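Local coordinates for putative nucleotide-diphospho-sugar transferase (Desulfovibrio desulfuricans subsp. desulfuricans, PDB 3CGX), which is a putative nucleotide-diphospho-sugar transferase of the GT-A clan, which probably handles a nucleotide-activated sugar, though its substrate and reaction are not established, at residues A[103-111]-A[121-129]; A[19-27]-A[191-199]. All coordinates share one frame; numbering follows the deposited sequence.

Contact 1 of 2, residues A[103-111]-A[121-129]; sequences YDRVVLMGS and VQKALNDLQ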
ATOM      1  N   TYR A 103      -0.725  19.920  -2.806  1.00 26.49           N
ATOM      2  CA  TYR A 103      -1.934  19.119  -2.510  1.00 24.53           C
ATOM      3  C   TYR A 103      -2.507  19.494  -1.158  1.00 24.53           C
ATOM      4  O   TYR A 103      -1.772  19.849  -0.235  1.00 27.66           O
ATOM      5  CB  TYR A 103      -1.651  17.596  -2.590  1.00 21.97           C
ATOM      6  CG  TYR A 103      -1.359  17.160  -3.981  1.00 21.13           C
ATOM      7  CD1 TYR A 103      -2.392  17.013  -4.904  1.00 22.31           C
ATOM      8  CD2 TYR A 103      -0.061  16.918  -4.418  1.00 21.17           C
ATOM      9  CE1 TYR A 103      -2.157  16.606  -6.194  1.00 21.53           C
ATOM     10  CE2 TYR A 103       0.189  16.522  -5.758  1.00 24.57           C
ATOM     11  CZ  TYR A 103      -0.870  16.370  -6.629  1.00 26.57           C
ATOM     12  OH  TYR A 103      -0.694  15.963  -7.945  1.00 28.68           O
ATOM     13  N   ASP A 104      -3.826  19.437  -1.056  1.00 25.25           N
ATOM     14  CA  ASP A 104      -4.537  19.723   0.179  1.00 26.59           C
ATOM     15  C   ASP A 104      -4.689  18.490   1.055  1.00 24.35           C
ATOM     16  O   ASP A 104      -4.731  18.573   2.280  1.00 27.36           O
ATOM     17  CB  ASP A 104      -5.940  20.240  -0.121  1.00 29.22           C
ATOM     18  CG  ASP A 104      -6.743  20.528   1.165  1.00 41.79           C
ATOM     19  OD1 ASP A 104      -6.249  21.320   2.003  1.00 50.30           O
ATOM     20  OD2 ASP A 104      -7.862  19.960   1.333  1.00 58.74           O
ATOM     21  N   ARG A 105      -4.890  17.371   0.401  1.00 24.64           N
ATOM     22  CA  ARG A 105      -5.147  16.118   1.082  1.00 24.00           C
ATOM     23  C   ARG A 105      -4.354  15.021   0.403  1.00 22.92           C
ATOM     24  O   ARG A 105      -4.394  14.872  -0.805  1.00 23.53           O
ATOM     25  CB  ARG A 105      -6.630  15.756   1.014  1.00 24.86           C
ATOM     26  CG  ARG A 105      -7.580  16.667   1.831  1.00 26.58           C
ATOM     27  CD  ARG A 105      -9.007  16.328   1.475  1.00 30.58           C
ATOM     28  NE  ARG A 105      -9.409  17.019   0.257  1.00 34.51           N
ATOM     29  CZ  ARG A 105     -10.236  16.549  -0.659  1.00 37.04           C
ATOM     30  NH1 ARG A 105     -10.777  15.351  -0.527  1.00 35.35           N
ATOM     31  NH2 ARG A 105     -10.515  17.293  -1.723  1.00 35.14           N
ATOM     32  N   VAL A 106      -3.661  14.241   1.225  1.00 22.08           N
ATOM     33  CA  VAL A 106      -2.787  13.211   0.747  1.00 22.42           C
ATOM     34  C   VAL A 106      -2.935  11.928   1.540  1.00 21.36           C
ATOM     35  O   VAL A 106      -2.946  11.945   2.752  1.00 21.48           O
ATOM     36  CB  VAL A 106      -1.289  13.679   0.831  1.00 22.35           C
ATOM     37  CG1 VAL A 106      -0.349  12.586   0.341  1.00 20.79           C
ATOM     38  CG2 VAL A 106      -1.086  14.978   0.055  1.00 21.68           C
ATOM     39  N   VAL A 107      -3.082  10.818   0.817  1.00 21.48           N
ATOM     40  CA  VAL A 107      -3.067   9.496   1.444  1.00 21.02           C
ATOM     41  C   VAL A 107      -1.899   8.683   0.880  1.00 22.05           C
ATOM     42  O   VAL A 107      -1.573   8.744  -0.309  1.00 24.58           O
ATOM     43  CB  VAL A 107      -4.441   8.706   1.331  1.00 23.09           C
ATOM     44  CG1 VAL A 107      -5.618   9.518   1.989  1.00 22.57           C
ATOM     45  CG2 VAL A 107      -4.741   8.398  -0.059  1.00 28.97           C
ATOM     46  N   LEU A 108      -1.237   7.962   1.769  1.00 21.81           N
ATOM     47  CA  LEU A 108      -0.129   7.090   1.390  1.00 25.25           C
ATOM     48  C   LEU A 108      -0.523   5.652   1.759  1.00 22.94           C
ATOM     49  O   LEU A 108      -0.941   5.364   2.865  1.00 24.06           O
ATOM     50  CB  LEU A 108       1.165   7.567   2.070  1.00 25.04           C
ATOM     51  CG  LEU A 108       2.518   6.891   1.801  1.00 24.36           C
ATOM     52  CD1 LEU A 108       3.670   7.827   2.286  1.00 21.43           C
ATOM     53  CD2 LEU A 108       2.591   5.552   2.473  1.00 20.90           C
HETATM   54  N   MSE A 109      -0.390   4.740   0.813  1.00 20.25           N
HETATM   55  CA  MSE A 109      -0.731   3.374   1.060  1.00 21.39           C
HETATM   56  C   MSE A 109       0.217   2.420   0.423  1.00 23.41           C
HETATM   57  O   MSE A 109       0.897   2.757  -0.547  1.00 23.06           O
HETATM   58  CB  MSE A 109      -2.125   3.132   0.514  1.00 25.32           C
HETATM   59  CG  MSE A 109      -2.233   3.182  -0.987  1.00 27.38           C
HETATM   60 SE   MSE A 109      -4.182   3.194  -1.451  0.75 28.49          SE
HETATM   61  CE  MSE A 109      -4.666   1.438  -0.842  1.00 25.74           C
ATOM     62  N   GLY A 110       0.229   1.212   0.959  1.00 22.73           N
ATOM     63  CA  GLY A 110       1.097   0.163   0.459  1.00 23.85           C
ATOM     64  C   GLY A 110       0.453  -0.691  -0.626  1.00 23.41           C
ATOM     65  O   GLY A 110      -0.688  -0.470  -1.046  1.00 25.78           O
ATOM     66  N   SER A 111       1.193  -1.698  -1.057  1.00 21.16           N
ATOM     67  CA  SER A 111       0.779  -2.469  -2.211  1.00 23.20           C
ATOM     68  C   SER A 111       0.604  -3.961  -1.923  1.00 26.18           C
ATOM     69  O   SER A 111       0.669  -4.784  -2.848  1.00 25.69           O
ATOM     70  CB  SER A 111       1.831  -2.296  -3.330  1.00 23.26           C
ATOM     71  OG  SER A 111       3.137  -2.367  -2.836  1.00 21.98           O
ATOM     72  N   VAL A 121     -10.629   4.135  -0.382  1.00 20.96           N
ATOM     73  CA  VAL A 121      -9.565   5.142  -0.577  1.00 22.43           C
ATOM     74  C   VAL A 121     -10.210   6.480  -0.890  1.00 22.54           C
ATOM     75  O   VAL A 121      -9.779   7.531  -0.367  1.00 23.70           O
ATOM     76  CB  VAL A 121      -8.612   4.751  -1.718  1.00 23.52           C
ATOM     77  CG1 VAL A 121      -7.512   5.842  -1.922  1.00 22.55           C
ATOM     78  CG2 VAL A 121      -7.974   3.411  -1.425  1.00 25.23           C
ATOM     79  N   GLN A 122     -11.227   6.430  -1.752  1.00 22.29           N
ATOM     80  CA  GLN A 122     -12.031   7.622  -2.027  1.00 22.22           C
ATOM     81  C   GLN A 122     -12.733   8.118  -0.755  1.00 20.92           C
ATOM     82  O   GLN A 122     -12.762   9.311  -0.454  1.00 18.40           O
ATOM     83  CB  GLN A 122     -13.060   7.367  -3.094  1.00 20.24           C
ATOM     84  CG  GLN A 122     -13.818   8.604  -3.503  1.00 22.07           C
ATOM     85  CD  GLN A 122     -12.932   9.566  -4.233  1.00 30.96           C
ATOM     86  OE1 GLN A 122     -12.402   9.238  -5.299  1.00 23.90           O
ATOM     87  NE2 GLN A 122     -12.738  10.755  -3.661  1.00 38.20           N
ATOM     88  N   LYS A 123     -13.287   7.200   0.006  1.00 21.27           N
ATOM     89  CA  LYS A 123     -13.940   7.572   1.250  1.00 20.16           C
ATOM     90  C   LYS A 123     -12.955   8.279   2.187  1.00 22.32           C
ATOM     91  O   LYS A 123     -13.275   9.322   2.804  1.00 21.47           O
ATOM     92  CB  LYS A 123     -14.557   6.340   1.944  1.00 22.07           C
ATOM     93  CG  LYS A 123     -15.303   6.695   3.240  1.00 24.42           C
ATOM     94  CD  LYS A 123     -16.085   5.471   3.746  1.00 25.10           C
ATOM     95  CE  LYS A 123     -16.808   5.705   5.029  1.00 30.43           C
ATOM     96  NZ  LYS A 123     -15.859   6.222   6.044  1.00 33.63           N
ATOM     97  N   ALA A 124     -11.768   7.713   2.315  1.00 25.00           N
ATOM     98  CA  ALA A 124     -10.712   8.320   3.135  1.00 23.16           C
ATOM     99  C   ALA A 124     -10.413   9.762   2.700  1.00 22.36           C
ATOM    100  O   ALA A 124     -10.310  10.672   3.526  1.00 22.51           O
ATOM    101  CB  ALA A 124      -9.418   7.450   3.107  1.00 22.19           C
ATOM    102  N   LEU A 125     -10.246   9.961   1.402  1.00 21.79           N
ATOM    103  CA  LEU A 125      -9.967  11.281   0.873  1.00 21.37           C
ATOM    104  C   LEU A 125     -11.110  12.229   1.147  1.00 20.54           C
ATOM    105  O   LEU A 125     -10.894  13.384   1.533  1.00 26.29           O
ATOM    106  CB  LEU A 125      -9.663  11.203  -0.619  1.00 21.49           C
ATOM    107  CG  LEU A 125      -8.263  10.619  -0.896  1.00 24.86           C
ATOM    108  CD1 LEU A 125      -8.156  10.142  -2.369  1.00 28.46           C
ATOM    109  CD2 LEU A 125      -7.167  11.620  -0.502  1.00 22.80           C
ATOM    110  N   ASN A 126     -12.333  11.745   0.971  1.00 23.65           N
ATOM    111  CA  ASN A 126     -13.511  12.540   1.253  1.00 21.76           C
ATOM    112  C   ASN A 126     -13.532  12.951   2.733  1.00 21.93           C
ATOM    113  O   ASN A 126     -13.829  14.084   3.067  1.00 21.40           O
ATOM    114  CB  ASN A 126     -14.826  11.785   0.930  1.00 19.65           C
ATOM    115  CG  ASN A 126     -15.042  11.517  -0.592  1.00 24.21           C
ATOM    116  OD1 ASN A 126     -14.451  12.158  -1.446  1.00 23.86           O
ATOM    117  ND2 ASN A 126     -15.969  10.610  -0.900  1.00 20.19           N
ATOM    118  N   ASP A 127     -13.284  11.976   3.602  1.00 24.97           N
ATOM    119  CA  ASP A 127     -13.352  12.186   5.065  1.00 25.99           C
ATOM    120  C   ASP A 127     -12.238  13.128   5.578  1.00 22.62           C
ATOM    121  O   ASP A 127     -12.413  13.829   6.584  1.00 22.24           O
ATOM    122  CB  ASP A 127     -13.332  10.827   5.824  1.00 24.02           C
ATOM    123  CG  ASP A 127     -14.654  10.062   5.737  1.00 30.55           C
ATOM    124  OD1 ASP A 127     -15.673  10.610   5.313  1.00 29.63           O
ATOM    125  OD2 ASP A 127     -14.687   8.876   6.091  1.00 33.70           O
ATOM    126  N   LEU A 128     -11.109  13.166   4.888  1.00 20.97           N
ATOM    127  CA  LEU A 128     -10.022  14.100   5.237  1.00 24.40           C
ATOM    128  C   LEU A 128     -10.394  15.558   5.066  1.00 25.38           C
ATOM    129  O   LEU A 128      -9.633  16.464   5.410  1.00 26.05           O
ATOM    130  CB  LEU A 128      -8.727  13.818   4.461  1.00 25.12           C
ATOM    131  CG  LEU A 128      -7.833  12.766   5.073  1.00 26.05           C
ATOM    132  CD1 LEU A 128      -6.733  12.407   4.030  1.00 23.82           C
ATOM    133  CD2 LEU A 128      -7.246  13.171   6.489  1.00 18.51           C
ATOM    134  N   GLN A 129     -11.558  15.828   4.510  1.00 23.19           N
ATOM    135  CA  GLN A 129     -12.000  17.201   4.491  1.00 21.61           C
ATOM    136  C   GLN A 129     -12.415  17.597   5.886  1.00 22.91           C
ATOM    137  O   GLN A 129     -12.438  18.783   6.210  1.00 27.08           O
ATOM    138  CB  GLN A 129     -13.177  17.414   3.526  1.00 19.52           C
ATOM    139  CG  GLN A 129     -12.739  17.158   2.094  1.00 23.30           C
ATOM    140  CD  GLN A 129     -13.897  17.145   1.153  1.00 32.00           C
ATOM    141  OE1 GLN A 129     -13.977  18.001   0.286  1.00 38.78           O
ATOM    142  NE2 GLN A 129     -14.818  16.190   1.324  1.00 24.98           N
TER
HETATM  143  O   HOH W   1     -12.388  13.783  -2.304  1.00 41.90           O
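Arg-105 reaches across the C-terminal end of helix 118-127 and lays its guanidinium flat against the amide of Gln-129. The two planes are 20° apart, and Gln-129 CG sits 3.5 Å above the guanidinium plane, offset toward its rim. Arg-105 NH1 donates to Leu-125 O at 2.9 Å. That oxygen lies in the guanidinium plane, but NH1 approaches it from above the carbonyl plane. A water held by the same NH1 donates in turn to Asn-126 OD1. The bend at chi3 (-83°) turns the guanidinium onto the helix end, while Arg-105 NH2 forms a salt bridge with Glu-4. Gln-129 is steadied by its own NE2, which donates to Asn-126 O on a lone pair. This is the packing of a strand in an alpha/beta sheet against the helix that follows it; strand 105-109 and helix residues 121-127 run roughly antiparallel, at 144°. Further along, Val-107 CG1 fits between two leucines, 3.6 Å from Leu-125 CD2 and 3.7 Å from Leu-128 CD1. Their side chains cross it at a slant. Selenomethionine Met-109 meets Val-121 at about a right angle, with Met-109 SE 3.8 Å from Val-121 CG2. Helix 29-47 touches both of these side chains through Leu-47.

Contact 2 of 2, residues A[19-27]-A[191-199]; sequences VKTRLGEVV and DVDTVWDLN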
ATOM      1  N   VAL A  19      11.225  -9.624  -3.740  1.00 21.80           N
ATOM      2  CA  VAL A  19       9.917  -9.324  -3.179  1.00 22.54           C
ATOM      3  C   VAL A  19       9.237 -10.630  -2.696  1.00 23.72           C
ATOM      4  O   VAL A  19       9.496 -11.711  -3.214  1.00 23.85           O
ATOM      5  CB  VAL A  19       8.955  -8.599  -4.188  1.00 22.89           C
ATOM      6  CG1 VAL A  19       9.501  -7.208  -4.589  1.00 22.57           C
ATOM      7  CG2 VAL A  19       8.632  -9.524  -5.437  1.00 23.27           C
ATOM      8  N   LYS A  20       8.433 -10.513  -1.661  1.00 24.45           N
ATOM      9  CA  LYS A  20       7.615 -11.640  -1.177  1.00 25.11           C
ATOM     10  C   LYS A  20       8.416 -12.915  -0.996  1.00 25.08           C
ATOM     11  O   LYS A  20       8.013 -14.015  -1.401  1.00 22.15           O
ATOM     12  CB  LYS A  20       6.410 -11.867  -2.111  1.00 25.02           C
ATOM     13  CG  LYS A  20       5.423 -10.658  -2.163  1.00 26.77           C
ATOM     14  CD  LYS A  20       4.925 -10.252  -0.735  1.00 28.85           C
ATOM     15  CE  LYS A  20       3.818  -9.253  -0.705  1.00 31.15           C
ATOM     16  NZ  LYS A  20       3.593  -8.718   0.689  1.00 32.45           N
ATOM     17  N   THR A  21       9.574 -12.783  -0.371  1.00 21.70           N
ATOM     18  CA  THR A  21      10.430 -13.949  -0.192  1.00 22.90           C
ATOM     19  C   THR A  21       9.873 -14.991   0.786  1.00 22.98           C
ATOM     20  O   THR A  21      10.110 -16.190   0.636  1.00 23.16           O
ATOM     21  CB  THR A  21      11.860 -13.538   0.211  1.00 25.82           C
ATOM     22  OG1 THR A  21      11.795 -12.780   1.417  1.00 27.60           O
ATOM     23  CG2 THR A  21      12.529 -12.770  -0.956  1.00 29.95           C
ATOM     24  N   ARG A  22       9.129 -14.551   1.778  1.00 22.70           N
ATOM     25  CA  ARG A  22       8.490 -15.486   2.697  1.00 25.03           C
ATOM     26  C   ARG A  22       7.399 -16.363   1.976  1.00 21.01           C
ATOM     27  O   ARG A  22       7.298 -17.590   2.195  1.00 23.34           O
ATOM     28  CB  ARG A  22       7.869 -14.723   3.852  1.00 24.02           C
ATOM     29  CG  ARG A  22       7.016 -15.576   4.709  1.00 34.61           C
ATOM     30  CD  ARG A  22       7.773 -16.227   5.772  1.00 44.65           C
ATOM     31  NE  ARG A  22       6.925 -16.968   6.697  1.00 48.92           N
ATOM     32  CZ  ARG A  22       6.276 -16.427   7.720  1.00 49.08           C
ATOM     33  NH1 ARG A  22       6.326 -15.111   7.951  1.00 60.29           N
ATOM     34  NH2 ARG A  22       5.544 -17.196   8.499  1.00 36.43           N
ATOM     35  N   LEU A  23       6.610 -15.724   1.118  1.00 20.54           N
ATOM     36  CA  LEU A  23       5.666 -16.432   0.256  1.00 21.52           C
ATOM     37  C   LEU A  23       6.461 -17.344  -0.712  1.00 21.13           C
ATOM     38  O   LEU A  23       6.121 -18.513  -0.918  1.00 21.33           O
ATOM     39  CB  LEU A  23       4.758 -15.417  -0.461  1.00 23.67           C
ATOM     40  CG  LEU A  23       3.828 -15.919  -1.544  1.00 26.50           C
ATOM     41  CD1 LEU A  23       2.807 -16.935  -0.941  1.00 20.61           C
ATOM     42  CD2 LEU A  23       3.113 -14.774  -2.172  1.00 23.45           C
ATOM     43  N   GLY A  24       7.565 -16.826  -1.264  1.00 17.71           N
ATOM     44  CA  GLY A  24       8.440 -17.598  -2.156  1.00 17.99           C
ATOM     45  C   GLY A  24       9.030 -18.883  -1.601  1.00 22.68           C
ATOM     46  O   GLY A  24       9.318 -19.809  -2.353  1.00 22.86           O
ATOM     47  N   GLU A  25       9.224 -18.935  -0.289  1.00 21.30           N
ATOM     48  CA  GLU A  25       9.758 -20.148   0.399  1.00 24.66           C
ATOM     49  C   GLU A  25       8.853 -21.336   0.170  1.00 25.19           C
ATOM     50  O   GLU A  25       9.294 -22.492   0.118  1.00 24.71           O
ATOM     51  CB  GLU A  25       9.909 -19.887   1.926  1.00 25.57           C
ATOM     52  CG  GLU A  25      11.196 -19.138   2.240  1.00 33.44           C
ATOM     53  CD  GLU A  25      11.341 -18.713   3.686  1.00 40.69           C
ATOM     54  OE1 GLU A  25      10.713 -17.721   4.109  1.00 50.81           O
ATOM     55  OE2 GLU A  25      12.143 -19.334   4.392  1.00 50.43           O
ATOM     56  N   VAL A  26       7.590 -21.036  -0.059  1.00 22.57           N
ATOM     57  CA  VAL A  26       6.557 -22.067  -0.287  1.00 24.60           C
ATOM     58  C   VAL A  26       6.196 -22.230  -1.757  1.00 27.08           C
ATOM     59  O   VAL A  26       6.241 -23.337  -2.265  1.00 26.07           O
ATOM     60  CB  VAL A  26       5.259 -21.793   0.541  1.00 27.71           C
ATOM     61  CG1 VAL A  26       4.122 -22.705   0.128  1.00 23.09           C
ATOM     62  CG2 VAL A  26       5.552 -21.948   2.037  1.00 27.40           C
ATOM     63  N   VAL A  27       5.898 -21.135  -2.457  1.00 25.23           N
ATOM     64  CA  VAL A  27       5.395 -21.235  -3.816  1.00 22.57           C
ATOM     65  C   VAL A  27       6.477 -21.039  -4.880  1.00 25.33           C
ATOM     66  O   VAL A  27       6.218 -21.197  -6.080  1.00 25.68           O
ATOM     67  CB  VAL A  27       4.210 -20.247  -4.089  1.00 22.08           C
ATOM     68  CG1 VAL A  27       3.094 -20.426  -3.055  1.00 25.46           C
ATOM     69  CG2 VAL A  27       4.719 -18.786  -4.172  1.00 23.34           C
ATOM     70  N   ASP A 191      -2.605  -7.528   5.125  1.00 23.58           N
ATOM     71  CA  ASP A 191      -1.517  -7.509   4.152  1.00 27.31           C
ATOM     72  C   ASP A 191      -1.284  -8.965   3.773  1.00 27.39           C
ATOM     73  O   ASP A 191      -1.336  -9.850   4.637  1.00 29.57           O
ATOM     74  CB  ASP A 191      -0.196  -6.938   4.722  1.00 31.14           C
ATOM     75  CG  ASP A 191      -0.254  -5.400   5.037  1.00 35.59           C
ATOM     76  OD1 ASP A 191      -0.386  -4.566   4.121  1.00 35.35           O
ATOM     77  OD2 ASP A 191      -0.108  -5.025   6.216  1.00 40.22           O
ATOM     78  N   VAL A 192      -0.995  -9.216   2.504  1.00 24.48           N
ATOM     79  CA  VAL A 192      -0.742 -10.569   2.053  1.00 24.61           C
ATOM     80  C   VAL A 192       0.779 -10.783   1.979  1.00 25.16           C
ATOM     81  O   VAL A 192       1.450 -10.288   1.074  1.00 27.30           O
ATOM     82  CB  VAL A 192      -1.477 -10.894   0.714  1.00 26.65           C
ATOM     83  CG1 VAL A 192      -1.154 -12.345   0.274  1.00 25.86           C
ATOM     84  CG2 VAL A 192      -3.006 -10.669   0.845  1.00 24.26           C
ATOM     85  N   ASP A 193       1.291 -11.478   2.986  1.00 24.73           N
ATOM     86  CA  ASP A 193       2.734 -11.744   3.183  1.00 26.36           C
ATOM     87  C   ASP A 193       3.081 -13.235   3.015  1.00 26.14           C
ATOM     88  O   ASP A 193       4.031 -13.573   2.362  1.00 28.60           O
ATOM     89  CB  ASP A 193       3.142 -11.287   4.590  1.00 29.14           C
ATOM     90  CG  ASP A 193       4.651 -11.550   4.930  1.00 41.12           C
ATOM     91  OD1 ASP A 193       5.516 -11.332   4.035  1.00 54.62           O
ATOM     92  OD2 ASP A 193       4.962 -11.927   6.122  1.00 52.87           O
ATOM     93  N   THR A 194       2.308 -14.100   3.648  1.00 24.86           N
ATOM     94  CA  THR A 194       2.626 -15.525   3.722  1.00 22.79           C
ATOM     95  C   THR A 194       1.665 -16.349   2.881  1.00 24.21           C
ATOM     96  O   THR A 194       0.650 -15.848   2.423  1.00 20.08           O
ATOM     97  CB  THR A 194       2.543 -16.057   5.161  1.00 21.64           C
ATOM     98  OG1 THR A 194       1.161 -16.109   5.559  1.00 22.55           O
ATOM     99  CG2 THR A 194       3.389 -15.201   6.190  1.00 23.06           C
ATOM    100  N   VAL A 195       1.978 -17.636   2.712  1.00 21.32           N
ATOM    101  CA  VAL A 195       1.096 -18.508   1.947  1.00 20.20           C
ATOM    102  C   VAL A 195      -0.265 -18.619   2.665  1.00 22.01           C
ATOM    103  O   VAL A 195      -1.316 -18.800   2.032  1.00 18.89           O
ATOM    104  CB  VAL A 195       1.726 -19.903   1.678  1.00 20.33           C
ATOM    105  CG1 VAL A 195       1.844 -20.784   2.989  1.00 19.41           C
ATOM    106  CG2 VAL A 195       0.899 -20.622   0.556  1.00 17.71           C
ATOM    107  N   TRP A 196      -0.250 -18.482   3.985  1.00 21.46           N
ATOM    108  CA  TRP A 196      -1.487 -18.571   4.756  1.00 20.52           C
ATOM    109  C   TRP A 196      -2.365 -17.360   4.391  1.00 20.34           C
ATOM    110  O   TRP A 196      -3.564 -17.478   4.133  1.00 19.36           O
ATOM    111  CB  TRP A 196      -1.208 -18.591   6.249  1.00 23.53           C
ATOM    112  CG  TRP A 196      -0.225 -19.648   6.771  1.00 21.07           C
ATOM    113  CD1 TRP A 196       0.966 -19.419   7.396  1.00 21.73           C
ATOM    114  CD2 TRP A 196      -0.393 -21.063   6.772  1.00 22.87           C
ATOM    115  NE1 TRP A 196       1.559 -20.575   7.751  1.00 22.60           N
ATOM    116  CE2 TRP A 196       0.742 -21.616   7.420  1.00 19.73           C
ATOM    117  CE3 TRP A 196      -1.402 -21.913   6.322  1.00 22.18           C
ATOM    118  CZ2 TRP A 196       0.924 -23.007   7.595  1.00 22.33           C
ATOM    119  CZ3 TRP A 196      -1.242 -23.265   6.491  1.00 18.16           C
ATOM    120  CH2 TRP A 196      -0.082 -23.812   7.138  1.00 21.04           C
ATOM    121  N   ASP A 197      -1.764 -16.179   4.362  1.00 21.08           N
ATOM    122  CA  ASP A 197      -2.470 -14.968   3.980  1.00 20.76           C
ATOM    123  C   ASP A 197      -3.043 -15.097   2.553  1.00 21.94           C
ATOM    124  O   ASP A 197      -4.157 -14.634   2.270  1.00 22.71           O
ATOM    125  CB  ASP A 197      -1.537 -13.742   4.004  1.00 18.97           C
ATOM    126  CG  ASP A 197      -0.993 -13.420   5.355  1.00 23.93           C
ATOM    127  OD1 ASP A 197      -1.637 -13.680   6.365  1.00 23.19           O
ATOM    128  OD2 ASP A 197       0.082 -12.870   5.387  1.00 22.22           O
ATOM    129  N   LEU A 198      -2.259 -15.726   1.663  1.00 20.21           N
ATOM    130  CA  LEU A 198      -2.671 -15.928   0.259  1.00 20.60           C
ATOM    131  C   LEU A 198      -3.883 -16.876   0.183  1.00 22.20           C
ATOM    132  O   LEU A 198      -4.832 -16.679  -0.624  1.00 22.00           O
ATOM    133  CB  LEU A 198      -1.520 -16.483  -0.592  1.00 18.79           C
ATOM    134  CG  LEU A 198      -1.659 -16.462  -2.117  1.00 19.64           C
ATOM    135  CD1 LEU A 198      -1.517 -15.005  -2.600  1.00 17.95           C
ATOM    136  CD2 LEU A 198      -0.620 -17.346  -2.863  1.00 20.83           C
ATOM    137  N   ASN A 199      -3.833 -17.925   1.002  1.00 19.24           N
ATOM    138  CA  ASN A 199      -4.949 -18.867   1.091  1.00 18.12           C
ATOM    139  C   ASN A 199      -6.257 -18.178   1.526  1.00 21.99           C
ATOM    140  O   ASN A 199      -7.336 -18.419   0.948  1.00 20.07           O
ATOM    141  CB  ASN A 199      -4.593 -19.999   2.036  1.00 19.13           C
ATOM    142  CG  ASN A 199      -5.698 -21.009   2.192  1.00 23.08           C
ATOM    143  OD1 ASN A 199      -6.553 -20.836   3.061  1.00 19.59           O
ATOM    144  ND2 ASN A 199      -5.630 -22.133   1.444  1.00 20.11           N
TER
HETATM  145  O   HOH W   2       5.618  -9.065   2.359  1.00 36.05           O
HETATM  146  O   HOH W   3       8.682 -11.674   2.649  1.00 28.83           O
HETATM  147  O   HOH W   4       6.248 -12.870   1.423  1.00 19.02           O
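Val-192 O accepts a hydrogen bond from Lys-20 NZ at 2.7 Å, with the donor tilted 31° from the carbonyl plane. The same NZ forms a salt bridge with Asp-112, and a water links it to Asp-193 OD1. The Asp-193 carboxylate comes back beside helix 21-27, with CG anti to the backbone N (chi1 179°). Asp-193 OD2 lies 3.9 Å from Arg-22 NH1, a long salt bridge. The carboxylate and guanidinium planes are 84° apart, and no N-H points at the oxygen. Asp-193 O accepts a hydrogen bond from a second water, which accepts from Leu-23 N. Next, Thr-194 places CG2 over the centre of the Arg-22 guanidinium, 3.4 Å above its plane. Its OG1 caps helix 195-204, accepting from Asp-197 N. Asp-197 OD2 accepts from Thr-194 N in return, which completes a capping box, and also takes Asp-193 N. Val-195 crosses Val-26 at about a right angle, with Val-195 CG2 3.9 Å from Val-26 CG1. Leu-23 CD1 reaches Val-195 CA at 3.7 Å and Leu-198 CD2 at 4.0 Å. Lys-20 and Arg-22 close by would probably favour the negative charge of Asp-193. Water relays much of the polar contact.

From the N terminus the chain forms strand 5-11 and then enters helix 21-27, the first half of contact 2. It runs on through helix 29-47 and strands 53-58 and 78-81 before strand 105-109 begins contact 1. That contact closes a short loop, because only nine residues separate its two segments. The chain then adds strands 133-137, 143-149 and 183-185, and contact 2 closes at helix 195-204. The short loop of contact 1 thus lies wholly within the long loop of contact 2, without crossing it. The contact centres are 28 Å apart, on opposite sides of the chain's centre. Contact 1 joins a strand to its helix; contact 2 joins early and late helices.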